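PDB 1MP9: TATA-binding protein from Sulfolobus acidocaldarius, which probably binds the TATA-box promoter element close to the transcription start site, acting as a general factor that helps activate archaeal genes transcribed by RNA polymerase. Local coordinates for residues K10-I15 with N114-V119; L50-E55 with K85-T90; P57-L62 with M69-A74; F126-N131 with L141-D146; D146-V151 with H172-K177. All blocks are in the same frame, centred on the assembly; numbering follows the deposited sequence.

Contact 1: K10-I15 with N114-V119; sequences KAVVNI and NLHVIV
One antiparallel hydrogen-bonded pair, Val-12 with Asn-114, joins the start of strand 12-23 to the end of strand 103-114. Val-12 N donates to Asn-114 O over 3.0 Å, arriving 27° out of the carbonyl plane. The return bond, from Asn-114 N to Val-12 O, measures 2.9 Å and stays in the carbonyl plane. Asn-114 O also receives a CA-H...O contact from Ala-11 CA at 3.1 Å, so two groups of the 10-15 segment converge on this oxygen.

The close-packed part is on the side facing helix 168-184, where the methyl of Ala-11 (CB) meets one branch of the buried Leu-115 (CD2) at 3.9 Å. The other side is looser. His-116, at left-handed backbone angles (phi 63°, psi 35°), continues the turn begun at Leu-115, and its imidazole passes Lys-10, with His-116 CD2 obliquely placed 3.3 Å from Lys-10 O. Asn-114 ND2 stands 3.6 Å above the plane of the His-116 ring, near its rim, while His-116 ND1 is bonded to Glu-192. Beyond the last direct bond a water takes over, accepting from Lys-10 N (2.8 Å) and donating to Leu-115 O (2.7 Å), and the lysine side chain extends clear of residues 114-119.

Helix 168-184 covers the apolar side, Val-175 resting on both Ala-11 and Leu-115; further along, Asn-14 continues the backbone pairing with Ser-112 of strand 103-114.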
# COMPACT_ATOMS: atom_id res chain seq x y z
N LYS A 10 2.84 -21.66 8.73
CA LYS A 10 4.29 -21.73 8.79
C LYS A 10 4.89 -20.36 8.48
O LYS A 10 6.06 -20.25 8.12
CB LYS A 10 4.81 -22.74 7.75
CG LYS A 10 4.33 -24.19 7.96
CD LYS A 10 5.03 -24.86 9.14
CE LYS A 10 6.54 -24.88 8.93
NZ LYS A 10 7.26 -25.35 10.16
N ALA A 11 4.08 -19.32 8.62
CA ALA A 11 4.57 -17.97 8.32
C ALA A 11 5.62 -17.51 9.30
O ALA A 11 5.51 -17.76 10.50
CB ALA A 11 3.42 -16.99 8.29
N VAL A 12 6.64 -16.84 8.78
CA VAL A 12 7.74 -16.31 9.57
C VAL A 12 7.77 -14.80 9.38
O VAL A 12 7.78 -14.29 8.25
CB VAL A 12 9.09 -16.91 9.10
CG1 VAL A 12 10.26 -16.25 9.86
CG2 VAL A 12 9.07 -18.45 9.34
N VAL A 13 7.76 -14.09 10.51
CA VAL A 13 7.75 -12.65 10.53
C VAL A 13 9.13 -12.11 10.88
O VAL A 13 9.77 -12.62 11.79
CB VAL A 13 6.73 -12.10 11.58
CG1 VAL A 13 6.84 -10.56 11.67
CG2 VAL A 13 5.29 -12.52 11.20
N ASN A 14 9.58 -11.09 10.16
CA ASN A 14 10.86 -10.45 10.43
C ASN A 14 10.67 -8.93 10.50
O ASN A 14 10.07 -8.35 9.59
CB ASN A 14 11.84 -10.78 9.30
CG ASN A 14 13.24 -10.33 9.62
OD1 ASN A 14 13.84 -10.80 10.60
ND2 ASN A 14 13.79 -9.43 8.80
N ILE A 15 11.15 -8.29 11.56
CA ILE A 15 11.05 -6.83 11.66
C ILE A 15 12.20 -6.24 10.87
O ILE A 15 13.35 -6.57 11.11
CB ILE A 15 11.12 -6.36 13.08
CG1 ILE A 15 9.90 -6.92 13.82
CG2 ILE A 15 11.16 -4.79 13.12
CD1 ILE A 15 9.76 -6.44 15.23
N ASN A 114 7.16 -14.35 5.43
CA ASN A 114 7.22 -15.40 4.43
C ASN A 114 6.09 -16.33 4.81
O ASN A 114 6.16 -16.98 5.86
CB ASN A 114 8.50 -16.20 4.54
CG ASN A 114 9.31 -16.12 3.29
OD1 ASN A 114 9.83 -15.04 2.93
ND2 ASN A 114 9.45 -17.27 2.61
N LEU A 115 5.07 -16.41 3.97
CA LEU A 115 3.93 -17.29 4.27
C LEU A 115 4.27 -18.73 3.95
O LEU A 115 3.61 -19.62 4.41
CB LEU A 115 2.70 -16.89 3.46
CG LEU A 115 2.11 -15.52 3.76
CD1 LEU A 115 0.93 -15.27 2.81
CD2 LEU A 115 1.63 -15.46 5.20
N HIS A 116 5.31 -18.95 3.14
CA HIS A 116 5.72 -20.31 2.77
C HIS A 116 4.70 -21.12 2.01
O HIS A 116 4.57 -22.34 2.17
CB HIS A 116 6.17 -21.08 4.02
CG HIS A 116 7.53 -20.69 4.47
ND1 HIS A 116 8.67 -21.16 3.86
CD2 HIS A 116 7.94 -19.79 5.39
CE1 HIS A 116 9.73 -20.55 4.37
NE2 HIS A 116 9.31 -19.72 5.31
N VAL A 117 3.97 -20.41 1.16
CA VAL A 117 2.98 -21.03 0.29
C VAL A 117 2.97 -20.09 -0.89
O VAL A 117 3.34 -18.95 -0.75
CB VAL A 117 1.55 -21.00 0.89
CG1 VAL A 117 1.51 -21.79 2.14
CG2 VAL A 117 1.10 -19.51 1.13
N ILE A 118 2.52 -20.58 -2.03
CA ILE A 118 2.38 -19.73 -3.19
C ILE A 118 0.99 -19.09 -3.10
O ILE A 118 0.04 -19.75 -2.70
CB ILE A 118 2.49 -20.57 -4.49
CG1 ILE A 118 3.97 -20.83 -4.79
CG2 ILE A 118 1.80 -19.87 -5.67
CD1 ILE A 118 4.21 -21.70 -6.06
N VAL A 119 0.87 -17.82 -3.47
CA VAL A 119 -0.42 -17.13 -3.41
C VAL A 119 -0.97 -16.89 -4.81
O VAL A 119 -0.27 -16.39 -5.67
CB VAL A 119 -0.26 -15.76 -2.68
CG1 VAL A 119 -1.65 -15.10 -2.44
CG2 VAL A 119 0.46 -16.01 -1.33
O HOH W 1 1.98 -20.41 6.40

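Contact 2: L50-E55 with K85-T90; sequences LIFRLE and KRIIKT
Packing of a long helix across a face of the TBP sheet is sampled here at the sheet's outer strand: the axes of strand 50-54 and of helix residues 85-90 come within 10.2 Å, their directions 121° apart. Leu-54 carries the centre. Its CD1 presses on Ile-87 CG1 at 3.5 Å, tighter than a usual carbon contact, as the two chains cross obliquely. Its other branch, CD2, lies over one face of the Arg-86 guanidinium, 3.6 Å from Arg-86 CZ. That group is reached by an extended arginine chain and is fixed in rotation by a bond from Arg-86 NH1 to Glu-55 O (3.1 Å), which keeps the acceptor within 5° of the guanidinium plane.

Phe-52 fills the other end. Thr-90 CG2 meets its ring at the edge, 3.9 Å from Phe-52 CE1, while Thr-90 OG1 donates to Arg-86 O one helical turn back. An alanine in place of Thr-90 would probably loosen the packing against the Phe-52 edge, losing that methyl, and would forfeit the bond to Arg-86 O. Inward, Ile-87 continues onto Ser-61 of strand 59-63 and onto Met-69 and Val-71 of strand 68-72.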
# COMPACT_ATOMS: atom_id res chain seq x y z
N LEU A 50 18.75 18.10 12.61
CA LEU A 50 20.16 17.76 12.74
C LEU A 50 20.18 16.22 12.59
O LEU A 50 19.37 15.50 13.21
CB LEU A 50 20.70 18.15 14.14
CG LEU A 50 22.19 17.90 14.37
CD1 LEU A 50 22.75 19.00 15.30
CD2 LEU A 50 22.43 16.50 14.95
N ILE A 51 21.11 15.73 11.78
CA ILE A 51 21.23 14.30 11.51
C ILE A 51 22.36 13.69 12.31
O ILE A 51 23.54 14.05 12.13
CB ILE A 51 21.45 14.07 10.01
CG1 ILE A 51 20.30 14.72 9.25
CG2 ILE A 51 21.59 12.54 9.69
CD1 ILE A 51 20.50 14.88 7.74
N PHE A 52 22.01 12.77 13.21
CA PHE A 52 22.95 12.12 14.09
C PHE A 52 22.99 10.65 13.67
O PHE A 52 22.00 9.96 13.78
CB PHE A 52 22.45 12.26 15.52
CG PHE A 52 23.36 11.68 16.57
CD1 PHE A 52 24.01 12.50 17.48
CD2 PHE A 52 23.57 10.30 16.64
CE1 PHE A 52 24.85 11.96 18.44
CE2 PHE A 52 24.42 9.75 17.60
CZ PHE A 52 25.05 10.58 18.50
N ARG A 53 24.13 10.18 13.19
CA ARG A 53 24.22 8.79 12.74
C ARG A 53 25.05 7.94 13.67
O ARG A 53 26.12 8.36 14.12
CB ARG A 53 24.82 8.71 11.33
CG ARG A 53 24.00 9.38 10.24
CD ARG A 53 24.70 9.31 8.89
NE ARG A 53 23.81 9.68 7.79
CZ ARG A 53 23.72 10.90 7.26
NH1 ARG A 53 24.48 11.90 7.72
NH2 ARG A 53 22.87 11.13 6.27
N LEU A 54 24.54 6.76 13.99
CA LEU A 54 25.27 5.84 14.84
C LEU A 54 25.67 4.69 13.94
O LEU A 54 24.97 4.36 12.97
CB LEU A 54 24.40 5.32 15.98
CG LEU A 54 24.34 6.27 17.16
CD1 LEU A 54 23.36 5.78 18.21
CD2 LEU A 54 25.73 6.38 17.75
N GLU A 55 26.81 4.09 14.23
CA GLU A 55 27.27 2.99 13.42
C GLU A 55 27.17 1.72 14.24
O GLU A 55 27.29 1.76 15.46
CB GLU A 55 28.71 3.24 12.98
CG GLU A 55 29.03 2.55 11.69
CD GLU A 55 27.95 2.77 10.66
OE1 GLU A 55 27.60 3.94 10.40
OE2 GLU A 55 27.44 1.77 10.11
N LYS A 85 19.38 5.31 24.26
CA LYS A 85 20.26 5.56 25.41
C LYS A 85 21.62 5.99 24.89
O LYS A 85 22.24 6.91 25.42
CB LYS A 85 20.41 4.30 26.26
CG LYS A 85 19.17 3.92 27.03
CD LYS A 85 19.46 2.76 27.99
CE LYS A 85 18.20 2.34 28.78
NZ LYS A 85 18.46 1.28 29.84
N ARG A 86 22.09 5.32 23.85
CA ARG A 86 23.39 5.67 23.31
C ARG A 86 23.35 7.10 22.80
O ARG A 86 24.24 7.90 23.09
CB ARG A 86 23.77 4.70 22.18
CG ARG A 86 25.20 4.84 21.75
CD ARG A 86 25.58 3.88 20.62
NE ARG A 86 26.99 4.08 20.26
CZ ARG A 86 27.58 3.62 19.16
NH1 ARG A 86 26.89 2.91 18.27
NH2 ARG A 86 28.86 3.90 18.95
N ILE A 87 22.29 7.45 22.06
CA ILE A 87 22.19 8.80 21.52
C ILE A 87 22.14 9.84 22.64
O ILE A 87 22.90 10.82 22.63
CB ILE A 87 20.93 8.97 20.63
CG1 ILE A 87 21.07 8.10 19.38
CG2 ILE A 87 20.75 10.43 20.24
CD1 ILE A 87 19.75 7.87 18.63
N ILE A 88 21.26 9.62 23.60
CA ILE A 88 21.11 10.55 24.71
C ILE A 88 22.41 10.72 25.49
O ILE A 88 22.76 11.84 25.86
CB ILE A 88 19.96 10.10 25.66
CG1 ILE A 88 18.62 10.23 24.93
CG2 ILE A 88 19.95 10.97 26.92
CD1 ILE A 88 17.42 9.64 25.67
N LYS A 89 23.13 9.63 25.71
CA LYS A 89 24.39 9.70 26.44
C LYS A 89 25.31 10.71 25.75
O LYS A 89 25.87 11.61 26.39
CB LYS A 89 25.07 8.33 26.49
CG LYS A 89 26.21 8.23 27.51
CD LYS A 89 26.81 6.81 27.61
CE LYS A 89 27.82 6.74 28.78
NZ LYS A 89 28.44 5.39 29.03
N THR A 90 25.45 10.58 24.43
CA THR A 90 26.31 11.49 23.66
C THR A 90 25.85 12.94 23.72
O THR A 90 26.63 13.84 24.04
CB THR A 90 26.39 11.07 22.20
OG1 THR A 90 26.81 9.72 22.13
CG2 THR A 90 27.40 11.93 21.45
O HOH W 2 29.27 4.80 16.17

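Contact 3: P57-L62 with M69-A74; sequences PKITSL and MVVTGA
Four backbone bonds hold strands 59-63 and 68-72 together as an antiparallel hairpin. Thr-60 and Thr-72 form one hydrogen-bonded pair, with Thr-72 N to Thr-60 O at 2.8 Å, nearly along the C=O axis. Leu-62 and Val-70 form the other, with Leu-62 N to Val-70 O at 2.7 Å. All four bonds are close to straight. CA-H...O contacts fill in between, such as Ser-61 CA to Val-70 O at 3.3 Å.

Apolar contacts differ on the two faces. On the one bearing Ser-61 and Val-71, Ile-59 crosses Val-71 obliquely, CG2 to CG1 at 3.6 Å, and sends its CD1 to the backbone of Gly-73 and Ala-74. On the face of Thr-60 and Thr-72, Thr-72 CG2 occupies the crowded position between backbone N and carbonyl carbon and touches Thr-60 CB at 3.7 Å; this sets Thr-72 OG1 anti to N, where it bonds to Asn-17. Phe-126 of the second subunit packs on Leu-62, Val-70 and Thr-72.

A CB on Gly-73 would stand 2.7 Å from Lys-58 O, a clash. Ser-61 OG is buried beside Met-69 CG at 3.0 Å and has no polar partner in the model. The polar bonds across the strands are thus all backbone ones, and side-chain packing adds to them; the face of Thr-60, Leu-62, Val-70 and Thr-72 mixes methyl-bearing and hydroxyl-bearing side chains without charge, consistent with the DNA-binding underside of the TBP saddle.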
# COMPACT_ATOMS: atom_id res chain seq x y z
N PRO A 57 24.92 -0.80 15.80
CA PRO A 57 24.02 -1.01 14.67
C PRO A 57 23.81 0.30 13.92
O PRO A 57 24.01 1.38 14.47
CB PRO A 57 22.75 -1.55 15.33
CG PRO A 57 22.75 -0.86 16.66
CD PRO A 57 24.20 -0.89 17.09
N LYS A 58 23.44 0.19 12.65
CA LYS A 58 23.22 1.36 11.82
C LYS A 58 21.92 2.02 12.28
O LYS A 58 20.83 1.46 12.14
CB LYS A 58 23.12 0.94 10.34
CG LYS A 58 23.05 2.10 9.34
CD LYS A 58 23.08 1.58 7.90
CE LYS A 58 24.45 1.00 7.53
NZ LYS A 58 24.42 0.10 6.32
N ILE A 59 22.04 3.20 12.87
CA ILE A 59 20.87 3.92 13.34
C ILE A 59 20.98 5.38 12.95
O ILE A 59 22.08 5.94 12.97
CB ILE A 59 20.77 3.88 14.87
CG1 ILE A 59 20.69 2.44 15.36
CG2 ILE A 59 19.53 4.65 15.33
CD1 ILE A 59 19.39 1.77 15.01
N THR A 60 19.86 5.98 12.57
CA THR A 60 19.90 7.40 12.26
C THR A 60 18.93 8.11 13.17
O THR A 60 17.82 7.64 13.43
CB THR A 60 19.55 7.71 10.80
OG1 THR A 60 20.58 7.17 9.96
CG2 THR A 60 19.50 9.25 10.56
N SER A 61 19.38 9.24 13.69
CA SER A 61 18.54 10.03 14.57
C SER A 61 18.41 11.40 13.95
O SER A 61 19.40 12.01 13.56
CB SER A 61 19.19 10.14 15.95
OG SER A 61 18.31 10.81 16.84
N LEU A 62 17.18 11.87 13.80
CA LEU A 62 16.94 13.21 13.24
C LEU A 62 16.45 14.03 14.42
O LEU A 62 15.43 13.69 15.03
CB LEU A 62 15.87 13.15 12.15
CG LEU A 62 16.15 12.10 11.07
CD1 LEU A 62 15.00 12.01 10.11
CD2 LEU A 62 17.44 12.47 10.29
N MET A 69 12.82 13.98 18.63
CA MET A 69 13.86 13.25 17.93
C MET A 69 13.22 12.03 17.22
O MET A 69 12.41 11.31 17.80
CB MET A 69 14.93 12.84 18.95
CG MET A 69 16.11 12.09 18.39
SD MET A 69 17.45 12.07 19.66
CE MET A 69 16.74 10.84 20.83
N VAL A 70 13.55 11.83 15.95
CA VAL A 70 13.03 10.68 15.24
C VAL A 70 14.21 9.71 15.10
O VAL A 70 15.27 10.10 14.62
CB VAL A 70 12.52 11.04 13.83
CG1 VAL A 70 12.12 9.73 13.08
CG2 VAL A 70 11.27 11.97 13.94
N VAL A 71 14.02 8.46 15.53
CA VAL A 71 15.07 7.45 15.47
C VAL A 71 14.63 6.33 14.53
O VAL A 71 13.54 5.78 14.66
CB VAL A 71 15.36 6.90 16.88
CG1 VAL A 71 16.44 5.81 16.83
CG2 VAL A 71 15.84 8.07 17.77
N THR A 72 15.49 6.01 13.57
CA THR A 72 15.17 5.00 12.59
C THR A 72 16.30 4.00 12.41
O THR A 72 17.48 4.35 12.62
CB THR A 72 14.84 5.69 11.24
OG1 THR A 72 14.39 4.72 10.31
CG2 THR A 72 16.10 6.39 10.67
N GLY A 73 15.96 2.77 12.05
CA GLY A 73 16.98 1.75 11.84
C GLY A 73 16.94 0.54 12.75
O GLY A 73 17.39 -0.55 12.34
N ALA A 74 16.42 0.68 13.97
CA ALA A 74 16.39 -0.45 14.91
C ALA A 74 15.44 -1.55 14.41
O ALA A 74 14.42 -1.25 13.78
CB ALA A 74 15.94 0.02 16.28

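Contact 4: F126-N131 with L141-D146; sequences FLLENN and LIYRMD
With CG anti to the backbone N (chi1 -175°), the ring of Tyr-143 extends beside the 129-131 backbone; Leu-141, also anti (chi1 -177°), sends its branches toward the same chain. Asn-131 instead holds CG in the crowded position between backbone N and carbonyl carbon. Asn-131 CB, placed by the backbone, meets Leu-141 CD2 at 3.7 Å, the two side chains crossing at about a right angle.

The same Leu-141 CD2 lies 4.2 Å from Leu-128 CD1, and that leucine methyl is in turn 4.3 Å from Tyr-143 CD1, so one small apolar patch links the three. Replacing Leu-141 by an alanine would remove both branches and would probably leave Leu-128 and Asn-131 less well packed against the strand. The tyrosine ring uses its edge: Glu-129 O approaches CE1 of Tyr-143 near the ring plane at 3.4 Å.

Backbone contacts are sparser. Asn-131 and Tyr-143 form an antiparallel non-hydrogen-bonded pair, with Asn-131 CA 3.1 Å from Ile-142 O. Arg-144 N donates to Asn-130 O over 3.4 Å, a weak bond though nearly straight at 169°. Arg-144 O is buried with no polar partner in the model. The arginine's side chain serves the dimer, NH1 bonding to Met-145 O of the second subunit.

Residues 128-130 lead from helix 121-127 into strand 131-132, the outermost of this chain's sheet at this end, which pairs with 141-145; in TBPs the loop between these two strands is the stirrup of the saddle, and the contact lies at its base.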
# COMPACT_ATOMS: atom_id res chain seq x y z
N PHE A 126 -10.01 -10.99 -6.65
CA PHE A 126 -11.44 -10.87 -6.78
C PHE A 126 -12.25 -11.52 -5.68
O PHE A 126 -13.47 -11.47 -5.71
CB PHE A 126 -11.86 -11.39 -8.15
CG PHE A 126 -11.40 -10.53 -9.28
CD1 PHE A 126 -10.63 -11.07 -10.31
CD2 PHE A 126 -11.63 -9.16 -9.25
CE1 PHE A 126 -10.10 -10.25 -11.32
CE2 PHE A 126 -11.10 -8.31 -10.25
CZ PHE A 126 -10.33 -8.86 -11.29
N LEU A 127 -11.60 -12.14 -4.70
CA LEU A 127 -12.37 -12.74 -3.61
C LEU A 127 -12.13 -12.01 -2.28
O LEU A 127 -12.91 -12.15 -1.33
CB LEU A 127 -12.06 -14.24 -3.48
CG LEU A 127 -12.27 -15.10 -4.76
CD1 LEU A 127 -11.80 -16.53 -4.46
CD2 LEU A 127 -13.73 -15.09 -5.24
N LEU A 128 -11.03 -11.25 -2.19
CA LEU A 128 -10.76 -10.49 -1.00
C LEU A 128 -11.44 -9.17 -1.25
O LEU A 128 -11.84 -8.88 -2.36
CB LEU A 128 -9.26 -10.19 -0.83
CG LEU A 128 -8.25 -11.27 -0.43
CD1 LEU A 128 -6.81 -10.75 -0.57
CD2 LEU A 128 -8.53 -11.68 0.99
N GLU A 129 -11.57 -8.36 -0.22
CA GLU A 129 -12.14 -7.03 -0.38
C GLU A 129 -10.94 -6.09 -0.49
O GLU A 129 -9.79 -6.53 -0.66
CB GLU A 129 -12.96 -6.67 0.86
CG GLU A 129 -14.44 -7.02 0.75
CD GLU A 129 -15.14 -6.20 -0.32
OE1 GLU A 129 -14.95 -6.49 -1.52
OE2 GLU A 129 -15.88 -5.25 0.04
N ASN A 130 -11.23 -4.79 -0.37
CA ASN A 130 -10.29 -3.66 -0.39
C ASN A 130 -8.86 -3.86 -0.86
O ASN A 130 -7.90 -3.61 -0.10
CB ASN A 130 -10.22 -2.99 0.99
CG ASN A 130 -11.36 -3.40 1.91
OD1 ASN A 130 -11.13 -4.01 2.97
ND2 ASN A 130 -12.58 -3.08 1.53
N ASN A 131 -8.68 -4.22 -2.14
CA ASN A 131 -7.33 -4.43 -2.62
C ASN A 131 -7.06 -3.96 -4.03
O ASN A 131 -7.97 -3.69 -4.82
CB ASN A 131 -6.98 -5.92 -2.57
CG ASN A 131 -7.64 -6.70 -3.69
OD1 ASN A 131 -8.71 -7.31 -3.52
ND2 ASN A 131 -7.01 -6.68 -4.86
N LEU A 141 -0.10 -7.72 -4.66
CA LEU A 141 -1.47 -7.36 -4.31
C LEU A 141 -1.34 -6.45 -3.08
O LEU A 141 -0.62 -6.77 -2.12
CB LEU A 141 -2.27 -8.61 -3.94
CG LEU A 141 -3.78 -8.40 -3.62
CD1 LEU A 141 -4.58 -9.62 -4.01
CD2 LEU A 141 -3.98 -8.09 -2.16
N ILE A 142 -2.01 -5.31 -3.09
CA ILE A 142 -1.93 -4.41 -1.96
C ILE A 142 -3.26 -4.50 -1.24
O ILE A 142 -4.33 -4.36 -1.85
CB ILE A 142 -1.65 -2.95 -2.42
CG1 ILE A 142 -0.32 -2.89 -3.16
CG2 ILE A 142 -1.63 -1.99 -1.19
CD1 ILE A 142 0.03 -1.52 -3.74
N TYR A 143 -3.19 -4.75 0.05
CA TYR A 143 -4.39 -4.90 0.87
C TYR A 143 -4.35 -3.88 2.03
O TYR A 143 -3.39 -3.84 2.82
CB TYR A 143 -4.44 -6.33 1.42
CG TYR A 143 -5.69 -6.65 2.18
CD1 TYR A 143 -6.86 -7.01 1.51
CD2 TYR A 143 -5.73 -6.57 3.57
CE1 TYR A 143 -8.04 -7.29 2.21
CE2 TYR A 143 -6.90 -6.84 4.29
CZ TYR A 143 -8.06 -7.21 3.60
OH TYR A 143 -9.22 -7.52 4.27
N ARG A 144 -5.36 -3.04 2.09
CA ARG A 144 -5.46 -2.04 3.15
C ARG A 144 -6.35 -2.69 4.23
O ARG A 144 -7.56 -2.87 4.03
CB ARG A 144 -6.11 -0.77 2.62
CG ARG A 144 -6.13 0.36 3.68
CD ARG A 144 -6.66 1.66 3.10
NE ARG A 144 -6.70 2.74 4.11
CZ ARG A 144 -6.63 4.05 3.84
NH1 ARG A 144 -6.49 4.50 2.59
NH2 ARG A 144 -6.74 4.91 4.85
N MET A 145 -5.72 -3.06 5.34
CA MET A 145 -6.42 -3.76 6.43
C MET A 145 -6.86 -2.76 7.48
O MET A 145 -6.16 -1.77 7.73
CB MET A 145 -5.47 -4.78 7.07
CG MET A 145 -6.10 -5.68 8.17
SD MET A 145 -4.97 -7.05 8.60
CE MET A 145 -5.52 -8.28 7.31
N ASP A 146 -8.02 -3.01 8.07
CA ASP A 146 -8.56 -2.10 9.09
C ASP A 146 -8.18 -2.53 10.50
O ASP A 146 -7.82 -1.70 11.31
CB ASP A 146 -10.07 -2.00 8.94
CG ASP A 146 -10.46 -1.28 7.67
OD1 ASP A 146 -11.59 -1.48 7.19
OD2 ASP A 146 -9.61 -0.50 7.15

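Contact 5: D146-V151 with H172-K177; sequences DEPRVV and HKAVKK
A turn built on a cis-proline links strands 141-145 and 150-154 in the TBP fold, and here it is met by helix 168-184. Ala-174 sits at the middle: its CB touches Pro-148 CG at 3.7 Å and Val-150 CG2 at 3.8 Å, so a single methyl fits against both the proline ring and the valine branch. Val-150 reaches it because CG2 takes the crowded position between backbone N and carbonyl carbon. Lys-173, anti at chi1 (175°) and extended beyond, slides past Pro-148 in the opposite direction, with CD to CD 4.1 Å.

Lys-177 makes the one polar bond across the contact. Its chain, likewise extended, places NZ 2.5 Å from Glu-147 O, very short for a hydrogen bond, within the carbonyl plane and at a C=O...N angle of 147°. The Glu-147 carboxylate is not in contact with either ammonium: OE1 remains 4.8 Å from Lys-173 NZ. Outside the contact, Arg-149 forms a salt bridge with Asp-146 of the second subunit.

Apolar packing therefore seats the turn on the helix, and a charged donor holds its backbone carbonyl; the nearby carboxylate would probably help to offset the two lysine charges, through space rather than by a direct ion pair.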
# COMPACT_ATOMS: atom_id res chain seq x y z
N ASP A 146 -8.02 -3.01 8.07
CA ASP A 146 -8.56 -2.10 9.09
C ASP A 146 -8.18 -2.53 10.50
O ASP A 146 -7.82 -1.70 11.31
CB ASP A 146 -10.07 -2.00 8.94
CG ASP A 146 -10.46 -1.28 7.67
OD1 ASP A 146 -11.59 -1.48 7.19
OD2 ASP A 146 -9.61 -0.50 7.15
N GLU A 147 -8.22 -3.83 10.78
CA GLU A 147 -7.84 -4.30 12.10
C GLU A 147 -6.85 -5.45 12.03
O GLU A 147 -7.22 -6.56 11.65
CB GLU A 147 -9.10 -4.73 12.90
CG GLU A 147 -9.81 -3.58 13.62
CD GLU A 147 -11.08 -4.02 14.37
OE1 GLU A 147 -11.10 -5.13 14.96
OE2 GLU A 147 -12.07 -3.22 14.37
N PRO A 148 -5.57 -5.19 12.34
CA PRO A 148 -5.03 -3.88 12.74
C PRO A 148 -4.99 -2.96 11.53
O PRO A 148 -5.19 -3.39 10.40
CB PRO A 148 -3.64 -4.23 13.21
CG PRO A 148 -3.25 -5.36 12.26
CD PRO A 148 -4.50 -6.20 12.26
N ARG A 149 -4.66 -1.69 11.75
CA ARG A 149 -4.61 -0.71 10.69
C ARG A 149 -3.25 -0.73 9.97
O ARG A 149 -2.36 0.04 10.30
CB ARG A 149 -4.91 0.65 11.30
CG ARG A 149 -5.08 1.73 10.28
CD ARG A 149 -5.81 2.92 10.89
NE ARG A 149 -5.95 3.92 9.85
CZ ARG A 149 -5.31 5.07 9.85
NH1 ARG A 149 -4.49 5.38 10.85
NH2 ARG A 149 -5.46 5.90 8.82
N VAL A 150 -3.11 -1.61 8.99
CA VAL A 150 -1.84 -1.76 8.29
C VAL A 150 -2.07 -1.89 6.81
O VAL A 150 -3.19 -2.11 6.35
CB VAL A 150 -1.07 -3.06 8.77
CG1 VAL A 150 -0.84 -3.02 10.30
CG2 VAL A 150 -1.89 -4.34 8.45
N VAL A 151 -1.00 -1.76 6.04
CA VAL A 151 -1.11 -1.95 4.61
C VAL A 151 -0.21 -3.15 4.33
O VAL A 151 0.90 -3.25 4.86
CB VAL A 151 -0.64 -0.72 3.82
CG1 VAL A 151 -0.50 -1.09 2.33
CG2 VAL A 151 -1.66 0.45 3.96
N HIS A 172 2.08 -9.45 13.82
CA HIS A 172 1.76 -10.87 13.78
C HIS A 172 0.29 -11.16 13.60
O HIS A 172 -0.08 -12.15 12.97
CB HIS A 172 2.27 -11.59 15.04
CG HIS A 172 3.74 -11.82 15.02
ND1 HIS A 172 4.66 -10.85 15.39
CD2 HIS A 172 4.46 -12.92 14.73
CE1 HIS A 172 5.88 -11.36 15.34
NE2 HIS A 172 5.78 -12.62 14.94
N LYS A 173 -0.56 -10.31 14.15
CA LYS A 173 -1.99 -10.53 13.96
C LYS A 173 -2.39 -10.36 12.49
O LYS A 173 -3.16 -11.15 11.93
CB LYS A 173 -2.81 -9.54 14.77
CG LYS A 173 -4.30 -9.67 14.48
CD LYS A 173 -5.12 -8.75 15.38
CE LYS A 173 -6.63 -8.81 15.04
NZ LYS A 173 -7.35 -7.89 15.97
N ALA A 174 -1.86 -9.32 11.87
CA ALA A 174 -2.20 -9.09 10.47
C ALA A 174 -1.74 -10.25 9.56
O ALA A 174 -2.47 -10.64 8.64
CB ALA A 174 -1.58 -7.76 10.01
N VAL A 175 -0.56 -10.79 9.81
CA VAL A 175 -0.03 -11.88 8.97
C VAL A 175 -0.91 -13.12 9.11
O VAL A 175 -1.37 -13.65 8.11
CB VAL A 175 1.48 -12.20 9.33
CG1 VAL A 175 1.96 -13.44 8.57
CG2 VAL A 175 2.36 -10.99 8.96
N LYS A 176 -1.17 -13.58 10.34
CA LYS A 176 -2.04 -14.74 10.53
C LYS A 176 -3.43 -14.49 9.94
O LYS A 176 -4.04 -15.40 9.41
CB LYS A 176 -2.21 -15.12 12.02
CG LYS A 176 -3.16 -16.34 12.17
CD LYS A 176 -3.53 -16.75 13.60
CE LYS A 176 -4.67 -17.85 13.62
NZ LYS A 176 -4.38 -19.00 12.71
N LYS A 177 -3.93 -13.27 10.06
CA LYS A 177 -5.26 -12.97 9.54
C LYS A 177 -5.36 -13.11 8.02
O LYS A 177 -6.27 -13.77 7.53
CB LYS A 177 -5.67 -11.54 9.94
CG LYS A 177 -7.15 -11.18 9.71
CD LYS A 177 -7.47 -9.86 10.46
CE LYS A 177 -8.76 -9.20 9.97
NZ LYS A 177 -9.13 -8.01 10.82

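All five contacts reach the same antiparallel sheet. Contacts 2 and 3, centres 8 Å apart, share one end: Ile-87 CD1 packs on Ser-61 CB at 3.6 Å. Contacts 4 and 5, centres 11 Å apart and sharing Asp-146, build the other end, joined by Met-145 SD on Ala-174 CB at 3.7 Å. Between contacts 2 and 4 the centres lie 39 Å apart, matching the elongated saddle of two repeats. Contact 1 connects strands 12-23 and 103-114 and leans on contact 5, with Val-13 CB 3.5 Å from His-172 NE2. Contacts 3, 4 and 5 also touch the second subunit, whereas 1 and 2 touch no other chain of the assembly.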